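Local coordinates for N-terminal acetyltransferase-like protein (Chaetomium thermophilum, PDB 5NNP) that probably serves as the tetratricopeptide-repeat auxiliary subunit of an N-terminal acetyltransferase A complex, at residues A[8-20]-A[32-46]. Residues are numbered along the deposited sequence; the frame is centred on the assembly and turned at random.
Sequences TREANLFRTVIRH and AAEQILKKNPKHGDT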
loop_
_atom_site.group_PDB
_atom_site.type_symbol
_atom_site.label_atom_id
_atom_site.label_comp_id
_atom_site.label_asym_id
_atom_site.label_seq_id
_atom_site.Cartn_x
_atom_site.Cartn_y
_atom_site.Cartn_z
ATOM N N THR A 8 3.971 39.231 40.607
ATOM C CA THR A 8 5.260 38.539 40.616
ATOM C C THR A 8 5.176 37.154 41.255
ATOM O O THR A 8 5.927 36.251 40.883
ATOM C CB THR A 8 6.358 39.357 41.359
ATOM O OG1 THR A 8 7.575 38.600 41.410
ATOM C CG2 THR A 8 5.931 39.692 42.779
ATOM N N ARG A 9 4.282 36.986 42.226
ATOM C CA ARG A 9 4.052 35.666 42.804
ATOM C C ARG A 9 3.186 34.845 41.859
ATOM O O ARG A 9 3.339 33.626 41.754
ATOM C CB ARG A 9 3.396 35.772 44.177
ATOM C CG ARG A 9 4.236 36.529 45.200
ATOM C CD ARG A 9 5.687 36.038 45.215
ATOM N NE ARG A 9 6.503 36.733 46.211
ATOM C CZ ARG A 9 6.892 36.207 47.372
ATOM N NH1 ARG A 9 6.551 34.967 47.693
ATOM N NH2 ARG A 9 7.629 36.920 48.213
ATOM N N GLU A 10 2.277 35.524 41.166
ATOM C CA GLU A 10 1.481 34.880 40.131
ATOM C C GLU A 10 2.378 34.547 38.950
ATOM O O GLU A 10 2.190 33.533 38.277
ATOM C CB GLU A 10 0.329 35.776 39.679
ATOM C CG GLU A 10 -0.509 36.346 40.801
ATOM C CD GLU A 10 -0.675 37.841 40.669
ATOM O OE1 GLU A 10 -1.831 38.309 40.575
ATOM O OE2 GLU A 10 0.359 38.546 40.653
ATOM N N ALA A 11 3.354 35.420 38.707
ATOM C CA ALA A 11 4.312 35.234 37.625
ATOM C C ALA A 11 5.044 33.907 37.785
ATOM O O ALA A 11 5.156 33.130 36.834
ATOM C CB ALA A 11 5.297 36.389 37.585
ATOM N N ASN A 12 5.529 33.649 38.997
ATOM C CA ASN A 12 6.178 32.380 39.310
ATOM C C ASN A 12 5.164 31.242 39.439
ATOM O O ASN A 12 5.492 30.076 39.217
ATOM C CB ASN A 12 7.001 32.501 40.599
ATOM C CG ASN A 12 8.154 33.478 40.464
ATOM O OD1 ASN A 12 9.219 33.131 39.951
ATOM N ND2 ASN A 12 7.948 34.706 40.928
ATOM N N LEU A 13 3.931 31.587 39.800
ATOM C CA LEU A 13 2.862 30.602 39.927
ATOM C C LEU A 13 2.436 30.083 38.540
ATOM O O LEU A 13 2.088 28.907 38.375
ATOM C CB LEU A 13 1.676 31.214 40.681
ATOM C CG LEU A 13 0.637 30.304 41.348
ATOM C CD1 LEU A 13 -0.134 29.510 40.313
ATOM C CD2 LEU A 13 1.270 29.380 42.367
ATOM N N PHE A 14 2.479 30.967 37.545
ATOM C CA PHE A 14 2.212 30.583 36.165
ATOM C C PHE A 14 3.218 29.531 35.691
ATOM O O PHE A 14 2.862 28.602 34.966
ATOM C CB PHE A 14 2.250 31.813 35.254
ATOM C CG PHE A 14 1.922 31.515 33.811
ATOM C CD1 PHE A 14 0.607 31.344 33.406
ATOM C CD2 PHE A 14 2.931 31.415 32.858
ATOM C CE1 PHE A 14 0.307 31.071 32.088
ATOM C CE2 PHE A 14 2.635 31.143 31.537
ATOM C CZ PHE A 14 1.322 30.972 31.153
ATOM N N ARG A 15 4.469 29.679 36.118
ATOM C CA ARG A 15 5.523 28.724 35.785
ATOM C C ARG A 15 5.274 27.353 36.414
ATOM O O ARG A 15 5.627 26.320 35.835
ATOM C CB ARG A 15 6.892 29.253 36.231
ATOM C CG ARG A 15 7.457 30.364 35.355
ATOM C CD ARG A 15 8.859 30.777 35.797
ATOM N NE ARG A 15 9.347 31.945 35.066
ATOM C CZ ARG A 15 9.341 33.187 35.544
ATOM N NH1 ARG A 15 8.881 33.433 36.766
ATOM N NH2 ARG A 15 9.805 34.185 34.803
ATOM N N THR A 16 4.673 27.342 37.601
ATOM C CA THR A 16 4.428 26.084 38.302
ATOM C C THR A 16 3.194 25.394 37.716
ATOM O O THR A 16 2.910 24.239 38.026
ATOM C CB THR A 16 4.264 26.287 39.835
ATOM O OG1 THR A 16 3.091 27.058 40.105
ATOM C CG2 THR A 16 5.474 27.006 40.418
ATOM N N VAL A 17 2.474 26.102 36.853
ATOM C CA VAL A 17 1.357 25.503 36.128
ATOM C C VAL A 17 1.857 24.712 34.924
ATOM O O VAL A 17 1.327 23.641 34.606
ATOM C CB VAL A 17 0.365 26.565 35.653
ATOM C CG1 VAL A 17 -0.733 25.922 34.809
ATOM C CG2 VAL A 17 -0.210 27.312 36.850
ATOM N N ILE A 18 2.872 25.261 34.256
ATOM C CA ILE A 18 3.564 24.591 33.157
ATOM C C ILE A 18 4.371 23.398 33.680
ATOM O O ILE A 18 4.345 22.315 33.086
ATOM C CB ILE A 18 4.503 25.565 32.403
ATOM C CG1 ILE A 18 3.744 26.825 31.986
ATOM C CG2 ILE A 18 5.113 24.896 31.178
ATOM C CD1 ILE A 18 4.579 27.810 31.203
ATOM N N ARG A 19 5.080 23.595 34.793
ATOM C CA ARG A 19 5.832 22.506 35.410
ATOM C C ARG A 19 4.910 21.354 35.797
ATOM O O ARG A 19 5.229 20.189 35.566
ATOM C CB ARG A 19 6.599 22.989 36.645
ATOM C CG ARG A 19 7.891 23.726 36.332
ATOM C CD ARG A 19 8.828 23.730 37.530
ATOM N NE ARG A 19 8.207 24.323 38.711
ATOM C CZ ARG A 19 7.663 23.625 39.704
ATOM N NH1 ARG A 19 7.664 22.298 39.665
ATOM N NH2 ARG A 19 7.120 24.254 40.738
ATOM N N HIS A 20 3.764 21.684 36.382
ATOM C CA HIS A 20 2.808 20.665 36.782
ATOM C C HIS A 20 2.155 20.029 35.569
ATOM O O HIS A 20 1.648 18.915 35.642
ATOM C CB HIS A 20 1.747 21.257 37.707
ATOM C CG HIS A 20 2.255 21.557 39.084
ATOM N ND1 HIS A 20 3.204 20.782 39.714
ATOM C CD2 HIS A 20 1.940 22.547 39.952
ATOM C CE1 HIS A 20 3.455 21.282 40.911
ATOM N NE2 HIS A 20 2.703 22.354 41.080
ATOM N N ALA A 32 -3.360 25.354 41.144
ATOM C CA ALA A 32 -2.439 26.477 41.048
ATOM C C ALA A 32 -3.000 27.563 40.141
ATOM O O ALA A 32 -3.049 28.732 40.521
ATOM C CB ALA A 32 -1.084 26.012 40.539
ATOM N N ALA A 33 -3.422 27.171 38.942
ATOM C CA ALA A 33 -3.988 28.114 37.976
ATOM C C ALA A 33 -5.246 28.791 38.513
ATOM O O ALA A 33 -5.475 29.973 38.269
ATOM C CB ALA A 33 -4.293 27.415 36.659
ATOM N N GLU A 34 -6.057 28.040 39.250
ATOM C CA GLU A 34 -7.285 28.590 39.811
ATOM C C GLU A 34 -7.006 29.713 40.798
ATOM O O GLU A 34 -7.858 30.572 41.016
ATOM C CB GLU A 34 -8.107 27.500 40.495
ATOM C CG GLU A 34 -9.583 27.572 40.156
ATOM C CD GLU A 34 -9.838 27.435 38.662
ATOM O OE1 GLU A 34 -8.968 26.878 37.956
ATOM O OE2 GLU A 34 -10.903 27.889 38.190
ATOM N N GLN A 35 -5.815 29.709 41.392
ATOM C CA GLN A 35 -5.439 30.769 42.321
ATOM C C GLN A 35 -5.083 32.068 41.590
ATOM O O GLN A 35 -5.205 33.156 42.151
ATOM C CB GLN A 35 -4.274 30.334 43.206
ATOM C CG GLN A 35 -4.103 31.220 44.432
ATOM C CD GLN A 35 -2.918 30.825 45.287
ATOM O OE1 GLN A 35 -2.128 29.959 44.906
ATOM N NE2 GLN A 35 -2.787 31.460 46.449
ATOM N N ILE A 36 -4.639 31.956 40.340
ATOM C CA ILE A 36 -4.357 33.140 39.535
ATOM C C ILE A 36 -5.648 33.736 38.996
ATOM O O ILE A 36 -5.794 34.957 38.920
ATOM C CB ILE A 36 -3.434 32.826 38.343
ATOM C CG1 ILE A 36 -2.182 32.084 38.804
ATOM C CG2 ILE A 36 -3.059 34.103 37.604
ATOM C CD1 ILE A 36 -1.206 31.816 37.686
ATOM N N LEU A 37 -6.576 32.858 38.622
ATOM C CA LEU A 37 -7.826 33.256 37.982
ATOM C C LEU A 37 -8.841 33.849 38.971
ATOM O O LEU A 37 -9.821 34.479 38.567
ATOM C CB LEU A 37 -8.440 32.055 37.250
ATOM C CG LEU A 37 -7.671 31.471 36.056
ATOM C CD1 LEU A 37 -8.302 30.165 35.565
ATOM C CD2 LEU A 37 -7.566 32.484 34.918
ATOM N N LYS A 38 -8.607 33.652 40.265
ATOM C CA LYS A 38 -9.477 34.231 41.282
ATOM C C LYS A 38 -9.079 35.682 41.542
ATOM O O LYS A 38 -9.888 36.481 42.010
ATOM C CB LYS A 38 -9.425 33.411 42.575
ATOM C CG LYS A 38 -10.468 33.819 43.603
ATOM C CD LYS A 38 -10.447 32.909 44.822
ATOM C CE LYS A 38 -11.514 33.316 45.826
ATOM N NZ LYS A 38 -11.452 32.485 47.058
ATOM N N LYS A 39 -7.826 36.016 41.234
ATOM C CA LYS A 39 -7.321 37.382 41.377
ATOM C C LYS A 39 -7.331 38.128 40.038
ATOM O O LYS A 39 -7.726 39.291 39.966
ATOM C CB LYS A 39 -5.901 37.379 41.964
ATOM C CG LYS A 39 -5.812 36.873 43.407
ATOM C CD LYS A 39 -4.460 37.185 44.059
ATOM C CE LYS A 39 -3.296 36.541 43.311
ATOM N NZ LYS A 39 -1.998 36.775 44.011
ATOM N N ASN A 40 -6.890 37.453 38.983
ATOM C CA ASN A 40 -6.904 38.027 37.645
ATOM C C ASN A 40 -7.652 37.107 36.681
ATOM O O ASN A 40 -7.030 36.390 35.896
ATOM C CB ASN A 40 -5.472 38.270 37.162
ATOM C CG ASN A 40 -5.394 39.288 36.036
ATOM O OD1 ASN A 40 -6.325 39.439 35.239
ATOM N ND2 ASN A 40 -4.273 39.997 35.967
ATOM N N PRO A 41 -8.996 37.127 36.739
ATOM C CA PRO A 41 -9.844 36.170 36.014
ATOM C C PRO A 41 -9.809 36.315 34.490
ATOM O O PRO A 41 -10.182 35.374 33.794
ATOM C CB PRO A 41 -11.247 36.466 36.555
ATOM C CG PRO A 41 -11.184 37.860 37.032
ATOM C CD PRO A 41 -9.791 38.065 37.546
ATOM N N LYS A 42 -9.375 37.461 33.979
ATOM C CA LYS A 42 -9.169 37.603 32.542
ATOM C C LYS A 42 -7.682 37.576 32.198
ATOM O O LYS A 42 -7.186 38.436 31.465
ATOM C CB LYS A 42 -9.801 38.889 32.009
ATOM C CG LYS A 42 -11.313 38.844 31.867
ATOM C CD LYS A 42 -11.782 39.821 30.789
ATOM C CE LYS A 42 -13.272 39.679 30.514
ATOM N NZ LYS A 42 -13.670 40.348 29.243
ATOM N N HIS A 43 -6.968 36.593 32.737
ATOM C CA HIS A 43 -5.596 36.368 32.313
ATOM C C HIS A 43 -5.576 35.259 31.273
ATOM O O HIS A 43 -5.643 34.078 31.609
ATOM C CB HIS A 43 -4.689 36.012 33.492
ATOM C CG HIS A 43 -3.232 36.093 33.162
ATOM N ND1 HIS A 43 -2.552 35.067 32.545
ATOM C CD2 HIS A 43 -2.333 37.089 33.333
ATOM C CE1 HIS A 43 -1.294 35.423 32.359
ATOM N NE2 HIS A 43 -1.136 36.645 32.832
ATOM N N GLY A 44 -5.484 35.661 30.010
ATOM C CA GLY A 44 -5.521 34.744 28.883
ATOM C C GLY A 44 -4.522 33.602 28.892
ATOM O O GLY A 44 -4.891 32.454 28.656
ATOM N N ASP A 45 -3.253 33.907 29.153
ATOM C CA ASP A 45 -2.220 32.880 29.127
ATOM C C ASP A 45 -2.545 31.753 30.093
ATOM O O ASP A 45 -2.326 30.584 29.784
ATOM C CB ASP A 45 -0.855 33.478 29.455
ATOM C CG ASP A 45 -0.339 34.377 28.356
ATOM O OD1 ASP A 45 -1.144 34.740 27.477
ATOM O OD2 ASP A 45 0.861 34.724 28.375
ATOM N N THR A 46 -3.091 32.106 31.253
ATOM C CA THR A 46 -3.453 31.109 32.248
ATOM C C THR A 46 -4.676 30.289 31.815
ATOM O O THR A 46 -4.725 29.078 32.030
ATOM C CB THR A 46 -3.716 31.768 33.616
ATOM O OG1 THR A 46 -2.517 32.405 34.073
ATOM C CG2 THR A 46 -4.147 30.726 34.647
#
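I36 O accepts two backbone N-H groups, from K39 N and, at 2.7 Å, from N40 N, while the same residue's side chain packs against L13 and F14. The setting is the antiparallel helix packing of a tetratricopeptide-repeat array: the axes of 9-20 and 32-37 run at 149° to each other and approach to 9.1 Å. No hydrogen bond joins the two segments; L13, F14, V17, A32 and I36 supply most of the buried area. L13 is a knob in a hole formed by A32, A33, Q35 and I36; its CD1 lies 3.6 Å from I36 CG1, the two side chains lying alongside each other and pointing opposite ways. One turn further, V17 CG2 faces A32 CB at 4.0 Å and also touches A33.

Toward the N-terminal end of helix 9-20, K39 NZ comes within 3.6 Å of E10 CG. From OE1 to NZ the pair makes a long salt bridge of 3.8 Å. Cutting E10 back to an alanine is likely to leave the K39 ammonium without its nearby carboxylate and the chain freer to swing.

With CG anti to the backbone N (chi1 -177°), the F14 ring extends to the start of helix 44-55, where D45 O meets its edge in plane, 3.5 Å from CE1. D45 OD1 is hydrogen-bonded to S77 OG. T46 OG1 lies near CD1 of that ring, while H43, the N-cap of helix 44-55, accepts from T46 N at ND1 (3.3 Å), the donor lying 3° out of the imidazole plane.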